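Local coordinates for protein WlaRA, TDP-fucose-3,4-ketoisomerase (Campylobacter jejuni subsp. jejuni 81116, PDB 5TPV) that belongs to the cupin-fold sugar ketoisomerases and binds thymidine-5'-diphosphate in a pocket to which two subunits contribute, at residues A50-E55 / E118-Y123; D90-K95 / K124-L129. All coordinates share one frame; numbering follows the deposited sequence.

Contact 1: A50-E55 / E118-Y123; sequences ANLNSE and EYIYDY. With TYD (thymidine-5'-diphosphate), chain E.
Glu118 sits at the tight centre of this contact, where the chain leaves strand 46-51 beside the edge strand 119-120 of a cupin sheet. The sheet pairing is short and antiparallel. Ala50 and Ile120 form a hydrogen-bonded pair, with Ile120 N to Ala50 O at 2.8 Å and almost straight (179°). Asn51 and Tyr119 form the next, non-hydrogen-bonded pair. Leu52 N then reaches Glu118 O at 2.8 Å.

Past this point the side chain of Glu118 takes over. Its CG lies between the backbone N and the carbonyl carbon (chi1 71°), and the bent chain tucks the carboxylate into the turn at 52-54. OE1 accepts from two backbone donors: Asn53 N at 3.0 Å, nearly along the C-O axis, and Ser54 N at 3.0 Å on the syn lone pair. OE2 takes Ser54 OG at 2.7 Å and Asn51 ND2 at 2.8 Å, the latter from well above the carboxylate plane. Ser54 OG also bonds Thr112 OG1.

The outer side is looser. Leu52 CD2 meets Ile120 CD1 at 3.7 Å, the two side chains crossing at about a right angle, and Asn53 is exposed.

On the pocket side, Asn51 ND2 lies over the centre of one Tyr119 face. Tyr119 OH donates to O2A of thymidine-5'-diphosphate at 2.8 Å. His49 of the same chain and Lys14 of the second subunit also hydrogen-bond the ligand. Four donors on a buried carboxylate would favour its charged form, and by holding the Asn51 amide, the carboxylate probably helps to position the Tyr119 ring beside the diphosphate.

Contact 2: D90-K95 / K124-L129; sequences DKMIWK and KYFCEL
A C-terminal helix packs here against one sheet of the cupin beta-sandwich, and Phe126 carries most of the contact made by residues 124-129. Phe126 CG is anti to the backbone N (chi1 167°), which sends the ring from helix 123-136 toward residues 92-94.

Trp94 CB lies over one face of that ring. It makes a CH-pi contact, 4.2 Å from the Phe126 ring centroid and offset toward the rim. The indole itself is turned obliquely to the phenyl ring, with the planes 43° apart. Trp94 CE3 comes within 4.0 Å of Phe126 CB. Tyr123 meets Trp94 edge-to-face and extends the aromatic packing.

Met92 approaches the ring from its edge. Its side chain, bent at chi2 and chi3, runs past Phe126 in the opposite direction. SD is 5.1 Å from the Phe126 ring centroid, a Met-aromatic contact at the edge. Met92 CE touches Phe126 CD1 at 3.5 Å and then reaches Leu129 CB at 4.1 Å, one helical turn further on. Ala50 and Ile120 also touch Phe126, so the ring bears on neighbouring strands of the sheet as well.

The backbone joins in at the ring edge. Met92 O, which accepts a hydrogen bond from Lys130 NZ, lies near the ring plane, 3.5 Å from Phe126 CE1.

From the N terminus, the first segment reached is 50-55, at the end of strand 46-51. The chain then runs through 90-95, 118-123 and 124-129 in that order. Contact 1 closes the longer loop, with 62 residues between its segments. Contact 2 closes a loop of 28 residues. The two cross, because their segments alternate along the chain. Strand 119-120 leads directly into helix 123-136, so the second halves of both contacts are continuous. Strands 46-51 and 94-98 are sheet neighbours, and just before the latter Met92 N probably bonds Asn51 O. Together the contacts tie the edge strand and the C-terminal helix to one sheet.

Contact 1: A50-E55 / E118-Y123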
ATOM      1  N   ALA B  50     -14.152   9.429  12.657  1.00 29.17           N
ATOM      2  CA  ALA B  50     -12.868   9.470  13.320  1.00 29.88           C
ATOM      3  C   ALA B  50     -12.624   8.111  13.859  1.00 28.81           C
ATOM      4  O   ALA B  50     -13.540   7.258  13.960  1.00 31.47           O
ATOM      5  CB  ALA B  50     -12.884  10.501  14.434  1.00 37.18           C
ATOM      6  N   ASN B  51     -11.352   7.885  14.155  1.00 30.88           N
ATOM      7  CA  ASN B  51     -10.905   6.571  14.611  1.00 29.37           C
ATOM      8  C   ASN B  51     -10.137   6.735  15.922  1.00 34.08           C
ATOM      9  O   ASN B  51      -9.226   7.613  16.060  1.00 35.48           O
ATOM     10  CB  ASN B  51     -10.052   5.837  13.548  1.00 32.61           C
ATOM     11  CG  ASN B  51     -10.805   5.576  12.239  1.00 36.86           C
ATOM     12  OD1 ASN B  51     -11.128   6.505  11.477  1.00 40.47           O
ATOM     13  ND2 ASN B  51     -11.074   4.323  11.964  1.00 30.03           N
ATOM     14  N   LEU B  52     -10.557   5.916  16.894  1.00 31.90           N
ATOM     15  CA  LEU B  52     -10.050   5.981  18.279  1.00 36.13           C
ATOM     16  C   LEU B  52      -8.577   5.584  18.434  1.00 37.14           C
ATOM     17  O   LEU B  52      -7.825   6.235  19.160  1.00 43.41           O
ATOM     18  CB  LEU B  52     -10.893   5.089  19.186  1.00 36.92           C
ATOM     19  CG  LEU B  52     -12.292   5.581  19.576  1.00 39.07           C
ATOM     20  CD1 LEU B  52     -13.088   4.408  20.110  1.00 33.76           C
ATOM     21  CD2 LEU B  52     -12.184   6.692  20.629  1.00 39.58           C
ATOM     22  N   ASN B  53      -8.162   4.561  17.698  1.00 41.60           N
ATOM     23  CA  ASN B  53      -6.777   4.077  17.747  1.00 42.91           C
ATOM     24  C   ASN B  53      -5.862   4.332  16.552  1.00 38.80           C
ATOM     25  O   ASN B  53      -4.651   4.437  16.725  1.00 41.97           O
ATOM     26  CB  ASN B  53      -6.839   2.577  18.030  1.00 35.83           C
ATOM     27  CG  ASN B  53      -7.768   2.275  19.194  1.00 37.65           C
ATOM     28  OD1 ASN B  53      -7.700   2.976  20.209  1.00 38.15           O
ATOM     29  ND2 ASN B  53      -8.611   1.249  19.070  1.00 38.53           N
ATOM     30  N   SER B  54      -6.397   4.315  15.337  1.00 37.36           N
ATOM     31  CA  SER B  54      -5.576   4.215  14.140  1.00 32.96           C
ATOM     32  C   SER B  54      -5.026   5.592  13.813  1.00 32.54           C
ATOM     33  O   SER B  54      -5.716   6.620  13.880  1.00 30.99           O
ATOM     34  CB  SER B  54      -6.394   3.730  12.942  1.00 30.16           C
ATOM     35  OG  SER B  54      -6.996   2.461  13.151  1.00 31.71           O
ATOM     36  N   GLU B  55      -3.776   5.549  13.388  1.00 31.59           N
ATOM     37  CA  GLU B  55      -3.165   6.596  12.611  1.00 31.61           C
ATOM     38  C   GLU B  55      -3.139   6.199  11.110  1.00 28.94           C
ATOM     39  O   GLU B  55      -3.281   5.026  10.745  1.00 29.64           O
ATOM     40  CB  GLU B  55      -1.746   6.781  13.151  1.00 37.10           C
ATOM     41  CG  GLU B  55      -1.661   7.321  14.559  1.00 43.18           C
ATOM     42  CD  GLU B  55      -0.259   7.173  15.131  1.00 48.66           C
ATOM     43  OE1 GLU B  55       0.692   7.874  14.672  1.00 46.41           O
ATOM     44  OE2 GLU B  55      -0.128   6.333  16.044  1.00 42.27           O
ATOM     45  N   GLU B 118     -13.746   0.842  16.561  1.00 33.46           N
ATOM     46  CA  GLU B 118     -12.899   1.995  16.759  1.00 32.60           C
ATOM     47  C   GLU B 118     -13.382   3.246  16.107  1.00 33.19           C
ATOM     48  O   GLU B 118     -12.753   4.337  16.239  1.00 34.30           O
ATOM     49  CB  GLU B 118     -11.409   1.754  16.480  1.00 36.43           C
ATOM     50  CG  GLU B 118     -11.068   1.579  15.003  1.00 40.77           C
ATOM     51  CD  GLU B 118      -9.856   2.371  14.530  1.00 41.68           C
ATOM     52  OE1 GLU B 118      -9.100   2.967  15.365  1.00 30.71           O
ATOM     53  OE2 GLU B 118      -9.671   2.346  13.281  1.00 39.87           O
ATOM     54  N   TYR B 119     -14.500   3.093  15.432  1.00 30.01           N
ATOM     55  CA  TYR B 119     -15.046   4.184  14.633  1.00 33.53           C
ATOM     56  C   TYR B 119     -15.989   5.059  15.442  1.00 37.99           C
ATOM     57  O   TYR B 119     -16.880   4.577  16.166  1.00 39.52           O
ATOM     58  CB  TYR B 119     -15.912   3.612  13.493  1.00 37.42           C
ATOM     59  CG  TYR B 119     -15.189   3.128  12.267  1.00 35.57           C
ATOM     60  CD1 TYR B 119     -14.446   1.946  12.272  1.00 38.81           C
ATOM     61  CD2 TYR B 119     -15.242   3.846  11.100  1.00 33.58           C
ATOM     62  CE1 TYR B 119     -13.811   1.497  11.131  1.00 36.16           C
ATOM     63  CE2 TYR B 119     -14.625   3.408   9.942  1.00 34.55           C
ATOM     64  CZ  TYR B 119     -13.912   2.225   9.955  1.00 38.78           C
ATOM     65  OH  TYR B 119     -13.347   1.800   8.777  1.00 39.91           O
ATOM     66  N   ILE B 120     -15.839   6.352  15.237  1.00 36.73           N
ATOM     67  CA  ILE B 120     -16.828   7.296  15.677  1.00 37.71           C
ATOM     68  C   ILE B 120     -17.429   7.970  14.457  1.00 39.17           C
ATOM     69  O   ILE B 120     -16.750   8.727  13.772  1.00 32.37           O
ATOM     70  CB  ILE B 120     -16.182   8.328  16.593  1.00 39.41           C
ATOM     71  CG1 ILE B 120     -15.481   7.589  17.717  1.00 39.16           C
ATOM     72  CG2 ILE B 120     -17.244   9.287  17.123  1.00 46.59           C
ATOM     73  CD1 ILE B 120     -14.481   8.479  18.388  1.00 55.80           C
ATOM     74  N   TYR B 121     -18.702   7.654  14.215  1.00 37.19           N
ATOM     75  CA  TYR B 121     -19.459   8.179  13.090  1.00 39.48           C
ATOM     76  C   TYR B 121     -20.316   9.391  13.439  1.00 41.76           C
ATOM     77  O   TYR B 121     -20.872  10.047  12.552  1.00 40.75           O
ATOM     78  CB  TYR B 121     -20.400   7.092  12.582  1.00 42.32           C
ATOM     79  CG  TYR B 121     -19.708   5.962  11.850  1.00 45.23           C
ATOM     80  CD1 TYR B 121     -19.191   6.165  10.579  1.00 45.35           C
ATOM     81  CD2 TYR B 121     -19.638   4.669  12.379  1.00 47.03           C
ATOM     82  CE1 TYR B 121     -18.609   5.119   9.850  1.00 50.03           C
ATOM     83  CE2 TYR B 121     -19.050   3.613  11.662  1.00 45.69           C
ATOM     84  CZ  TYR B 121     -18.528   3.834  10.398  1.00 48.68           C
ATOM     85  OH  TYR B 121     -17.906   2.810   9.659  1.00 56.22           O
ATOM     86  N   ASP B 122     -20.421   9.706  14.720  1.00 38.92           N
ATOM     87  CA  ASP B 122     -21.204  10.865  15.102  1.00 45.73           C
ATOM     88  C   ASP B 122     -20.346  12.022  15.576  1.00 40.88           C
ATOM     89  O   ASP B 122     -19.774  11.979  16.670  1.00 42.66           O
ATOM     90  CB  ASP B 122     -22.186  10.491  16.215  1.00 52.75           C
ATOM     91  CG  ASP B 122     -23.284  11.553  16.427  1.00 60.69           C
ATOM     92  OD1 ASP B 122     -24.453  11.119  16.533  1.00 61.74           O
ATOM     93  OD2 ASP B 122     -22.994  12.779  16.513  1.00 53.09           O
ATOM     94  N   TYR B 123     -20.323  13.078  14.774  1.00 45.66           N
ATOM     95  CA  TYR B 123     -19.446  14.215  15.021  1.00 51.78           C
ATOM     96  C   TYR B 123     -19.619  14.832  16.405  1.00 42.47           C
ATOM     97  O   TYR B 123     -18.654  15.150  17.084  1.00 51.00           O
ATOM     98  CB  TYR B 123     -19.638  15.258  13.925  1.00 48.76           C
ATOM     99  CG  TYR B 123     -18.718  16.420  14.091  1.00 51.82           C
ATOM    100  CD1 TYR B 123     -17.373  16.288  13.782  1.00 51.59           C
ATOM    101  CD2 TYR B 123     -19.186  17.658  14.554  1.00 51.30           C
ATOM    102  CE1 TYR B 123     -16.510  17.343  13.943  1.00 45.08           C
ATOM    103  CE2 TYR B 123     -18.326  18.727  14.742  1.00 44.48           C
ATOM    104  CZ  TYR B 123     -16.987  18.573  14.416  1.00 52.76           C
ATOM    105  OH  TYR B 123     -16.109  19.635  14.544  1.00 43.49           O
TER
HETATM  106  PA  TYD E 201     -15.320   3.273   6.105  1.00 35.99           P
HETATM  107  O1A TYD E 201     -16.523   3.205   7.015  1.00 38.67           O
HETATM  108  O2A TYD E 201     -13.960   3.597   6.676  1.00 39.31           O
HETATM  109  O3A TYD E 201     -15.637   4.325   4.929  1.00 32.16           O
HETATM  110  PB  TYD E 201     -14.457   5.211   4.284  1.00 35.58           P
HETATM  111  O1B TYD E 201     -15.182   6.185   3.387  1.00 35.74           O
HETATM  112  O2B TYD E 201     -13.784   5.845   5.478  1.00 33.09           O
HETATM  113  O3B TYD E 201     -13.605   4.203   3.551  1.00 37.25           O
HETATM  114  O5' TYD E 201     -15.212   1.878   5.309  1.00 36.29           O
HETATM  115  C5' TYD E 201     -16.137   1.563   4.270  1.00 37.52           C
HETATM  116  C4' TYD E 201     -16.816   0.235   4.578  1.00 34.81           C
HETATM  117  O4' TYD E 201     -15.943  -0.845   4.234  1.00 34.20           O
HETATM  118  C3' TYD E 201     -17.143   0.113   6.058  1.00 34.64           C
HETATM  119  O3' TYD E 201     -18.553  -0.047   6.237  1.00 37.53           O
HETATM  120  C2' TYD E 201     -16.411  -1.117   6.561  1.00 31.65           C
HETATM  121  C1' TYD E 201     -15.670  -1.685   5.358  1.00 31.71           C
HETATM  122  N1  TYD E 201     -14.231  -1.697   5.626  1.00 30.56           N
HETATM  123  C2  TYD E 201     -13.592  -2.917   5.943  1.00 34.93           C
HETATM  124  O2  TYD E 201     -14.266  -3.969   5.988  1.00 34.14           O
HETATM  125  N3  TYD E 201     -12.276  -2.970   6.195  1.00 32.84           N
HETATM  126  C4  TYD E 201     -11.529  -1.863   6.154  1.00 32.93           C
HETATM  127  O4  TYD E 201     -10.303  -1.917   6.390  1.00 32.21           O
HETATM  128  C5  TYD E 201     -12.176  -0.570   5.824  1.00 32.70           C
HETATM  129  C5M TYD E 201     -11.367   0.700   5.769  1.00 33.79           C
HETATM  130  C6  TYD E 201     -13.539  -0.554   5.569  1.00 31.58           C

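Contact 2: D90-K95 / K124-L129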
ATOM      1  N   ASP B  90      -2.775  11.975  13.019  1.00 33.55           N
ATOM      2  CA  ASP B  90      -2.754  11.172  14.263  1.00 36.77           C
ATOM      3  C   ASP B  90      -4.158  10.627  14.531  1.00 31.57           C
ATOM      4  O   ASP B  90      -5.120  10.985  13.839  1.00 31.42           O
ATOM      5  CB  ASP B  90      -2.350  12.103  15.410  1.00 43.18           C
ATOM      6  CG  ASP B  90      -1.620  11.399  16.551  1.00 47.21           C
ATOM      7  OD1 ASP B  90      -0.783  12.128  17.154  1.00 43.77           O
ATOM      8  OD2 ASP B  90      -1.870  10.191  16.823  1.00 35.72           O
ATOM      9  N   LYS B  91      -4.288   9.785  15.535  1.00 35.42           N
ATOM     10  CA  LYS B  91      -5.621   9.259  15.877  1.00 37.33           C
ATOM     11  C   LYS B  91      -6.643  10.305  16.373  1.00 31.46           C
ATOM     12  O   LYS B  91      -6.304  11.443  16.703  1.00 30.58           O
ATOM     13  CB  LYS B  91      -5.486   8.137  16.882  1.00 33.13           C
ATOM     14  CG  LYS B  91      -4.744   8.471  18.147  1.00 39.95           C
ATOM     15  CD  LYS B  91      -4.854   7.311  19.127  1.00 45.18           C
ATOM     16  CE  LYS B  91      -3.614   7.197  19.978  1.00 51.47           C
ATOM     17  NZ  LYS B  91      -3.736   6.169  21.053  1.00 55.44           N
ATOM     18  N   MET B  92      -7.928   9.970  16.330  1.00 40.17           N
ATOM     19  CA  MET B  92      -8.988  10.881  16.813  1.00 37.44           C
ATOM     20  C   MET B  92      -8.890  12.177  16.062  1.00 38.98           C
ATOM     21  O   MET B  92      -8.876  13.300  16.616  1.00 36.28           O
ATOM     22  CB  MET B  92      -8.928  11.079  18.349  1.00 39.64           C
ATOM     23  CG  MET B  92      -9.611   9.960  19.100  1.00 42.72           C
ATOM     24  SD  MET B  92     -11.361   9.817  18.600  1.00 44.68           S
ATOM     25  CE  MET B  92     -12.153  11.032  19.648  1.00 55.80           C
ATOM     26  N   ILE B  93      -8.806  12.030  14.752  1.00 40.07           N
ATOM     27  CA  ILE B  93      -9.030  13.171  13.929  1.00 34.00           C
ATOM     28  C   ILE B  93     -10.108  12.798  12.942  1.00 35.33           C
ATOM     29  O   ILE B  93     -10.030  11.744  12.311  1.00 33.96           O
ATOM     30  CB  ILE B  93      -7.714  13.588  13.280  1.00 34.59           C
ATOM     31  CG1 ILE B  93      -6.694  13.930  14.371  1.00 38.80           C
ATOM     32  CG2 ILE B  93      -7.965  14.734  12.306  1.00 35.89           C
ATOM     33  CD1 ILE B  93      -5.480  14.724  13.925  1.00 39.06           C
ATOM     34  N   TRP B  94     -11.126  13.642  12.864  1.00 36.80           N
ATOM     35  CA  TRP B  94     -12.249  13.404  11.959  1.00 36.00           C
ATOM     36  C   TRP B  94     -11.798  13.833  10.560  1.00 36.39           C
ATOM     37  O   TRP B  94     -11.064  14.823  10.379  1.00 35.01           O
ATOM     38  CB  TRP B  94     -13.420  14.266  12.362  1.00 36.02           C
ATOM     39  CG  TRP B  94     -14.655  14.157  11.542  1.00 35.28           C
ATOM     40  CD1 TRP B  94     -14.940  14.794  10.374  1.00 35.85           C
ATOM     41  CD2 TRP B  94     -15.816  13.404  11.875  1.00 35.70           C
ATOM     42  NE1 TRP B  94     -16.227  14.496   9.964  1.00 33.25           N
ATOM     43  CE2 TRP B  94     -16.770  13.625  10.859  1.00 33.37           C
ATOM     44  CE3 TRP B  94     -16.146  12.577  12.946  1.00 33.89           C
ATOM     45  CZ2 TRP B  94     -18.023  13.031  10.866  1.00 44.03           C
ATOM     46  CZ3 TRP B  94     -17.419  11.995  12.955  1.00 40.12           C
ATOM     47  CH2 TRP B  94     -18.328  12.217  11.928  1.00 40.58           C
ATOM     48  N   LYS B  95     -12.280  13.094   9.574  1.00 31.54           N
ATOM     49  CA  LYS B  95     -11.915  13.388   8.194  1.00 35.39           C
ATOM     50  C   LYS B  95     -13.042  13.100   7.228  1.00 28.99           C
ATOM     51  O   LYS B  95     -13.865  12.223   7.459  1.00 30.59           O
ATOM     52  CB  LYS B  95     -10.629  12.624   7.819  1.00 34.53           C
ATOM     53  CG  LYS B  95     -10.783  11.255   7.188  1.00 30.01           C
ATOM     54  CD  LYS B  95     -11.213  10.175   8.128  1.00 33.38           C
ATOM     55  CE  LYS B  95     -10.264   9.978   9.286  1.00 34.76           C
ATOM     56  NZ  LYS B  95     -10.816   8.875  10.088  1.00 35.61           N
ATOM     57  N   LYS B 124     -20.862  14.983  16.814  1.00 52.23           N
ATOM     58  CA  LYS B 124     -21.208  15.542  18.119  1.00 56.86           C
ATOM     59  C   LYS B 124     -20.469  14.785  19.225  1.00 48.01           C
ATOM     60  O   LYS B 124     -19.743  15.386  20.018  1.00 42.97           O
ATOM     61  CB  LYS B 124     -22.738  15.497  18.383  1.00 74.73           C
ATOM     62  CG  LYS B 124     -23.708  15.776  17.219  1.00 90.48           C
ATOM     63  CD  LYS B 124     -23.992  17.256  16.979  1.00101.65           C
ATOM     64  CE  LYS B 124     -24.973  17.828  17.999  1.00105.66           C
ATOM     65  NZ  LYS B 124     -24.619  19.217  18.409  1.00102.36           N
ATOM     66  N   TYR B 125     -20.632  13.463  19.261  1.00 42.13           N
ATOM     67  CA  TYR B 125     -19.891  12.633  20.215  1.00 45.53           C
ATOM     68  C   TYR B 125     -18.372  12.549  19.962  1.00 49.40           C
ATOM     69  O   TYR B 125     -17.595  12.417  20.916  1.00 48.19           O
ATOM     70  CB  TYR B 125     -20.522  11.233  20.301  1.00 49.71           C
ATOM     71  CG  TYR B 125     -21.968  11.396  20.708  1.00 54.16           C
ATOM     72  CD1 TYR B 125     -22.275  11.992  21.940  1.00 53.07           C
ATOM     73  CD2 TYR B 125     -23.010  11.075  19.828  1.00 58.54           C
ATOM     74  CE1 TYR B 125     -23.580  12.218  22.307  1.00 65.44           C
ATOM     75  CE2 TYR B 125     -24.327  11.296  20.188  1.00 68.53           C
ATOM     76  CZ  TYR B 125     -24.586  11.864  21.430  1.00 70.23           C
ATOM     77  OH  TYR B 125     -25.860  12.101  21.829  1.00 63.76           O
ATOM     78  N   PHE B 126     -17.951  12.663  18.704  1.00 40.65           N
ATOM     79  CA  PHE B 126     -16.511  12.868  18.428  1.00 42.72           C
ATOM     80  C   PHE B 126     -15.970  14.058  19.227  1.00 40.31           C
ATOM     81  O   PHE B 126     -14.941  13.930  19.915  1.00 39.01           O
ATOM     82  CB  PHE B 126     -16.175  13.012  16.920  1.00 36.21           C
ATOM     83  CG  PHE B 126     -14.769  13.522  16.666  1.00 38.97           C
ATOM     84  CD1 PHE B 126     -13.676  12.735  16.969  1.00 38.16           C
ATOM     85  CD2 PHE B 126     -14.549  14.829  16.253  1.00 34.87           C
ATOM     86  CE1 PHE B 126     -12.382  13.195  16.787  1.00 35.25           C
ATOM     87  CE2 PHE B 126     -13.269  15.298  16.064  1.00 33.61           C
ATOM     88  CZ  PHE B 126     -12.184  14.464  16.298  1.00 33.12           C
ATOM     89  N   CYS B 127     -16.658  15.197  19.128  1.00 38.56           N
ATOM     90  CA  CYS B 127     -16.212  16.423  19.821  1.00 46.99           C
ATOM     91  C   CYS B 127     -16.199  16.227  21.338  1.00 43.18           C
ATOM     92  O   CYS B 127     -15.253  16.614  22.014  1.00 42.86           O
ATOM     93  CB  CYS B 127     -17.040  17.656  19.441  1.00 48.04           C
ATOM     94  SG  CYS B 127     -16.938  18.212  17.720  1.00 50.29           S
ATOM     95  N   GLU B 128     -17.206  15.549  21.862  1.00 48.92           N
ATOM     96  CA  GLU B 128     -17.293  15.280  23.309  1.00 50.87           C
ATOM     97  C   GLU B 128     -16.138  14.378  23.746  1.00 55.02           C
ATOM     98  O   GLU B 128     -15.421  14.700  24.715  1.00 48.53           O
ATOM     99  CB  GLU B 128     -18.659  14.632  23.617  1.00 61.09           C
ATOM    100  CG  GLU B 128     -19.280  14.877  24.989  1.00 80.63           C
ATOM    101  CD  GLU B 128     -20.724  14.383  25.071  1.00 93.72           C
ATOM    102  OE1 GLU B 128     -20.954  13.150  25.227  1.00 78.98           O
ATOM    103  OE2 GLU B 128     -21.637  15.241  24.965  1.00 95.25           O
ATOM    104  N   LEU B 129     -15.947  13.246  23.053  1.00 43.80           N
ATOM    105  CA  LEU B 129     -14.852  12.321  23.449  1.00 42.40           C
ATOM    106  C   LEU B 129     -13.465  12.996  23.346  1.00 46.43           C
ATOM    107  O   LEU B 129     -12.599  12.914  24.242  1.00 46.23           O
ATOM    108  CB  LEU B 129     -14.921  11.037  22.631  1.00 42.80           C
ATOM    109  CG  LEU B 129     -16.209  10.198  22.822  1.00 51.23           C
ATOM    110  CD1 LEU B 129     -16.218   8.974  21.923  1.00 45.43           C
ATOM    111  CD2 LEU B 129     -16.422   9.722  24.266  1.00 52.35           C
TER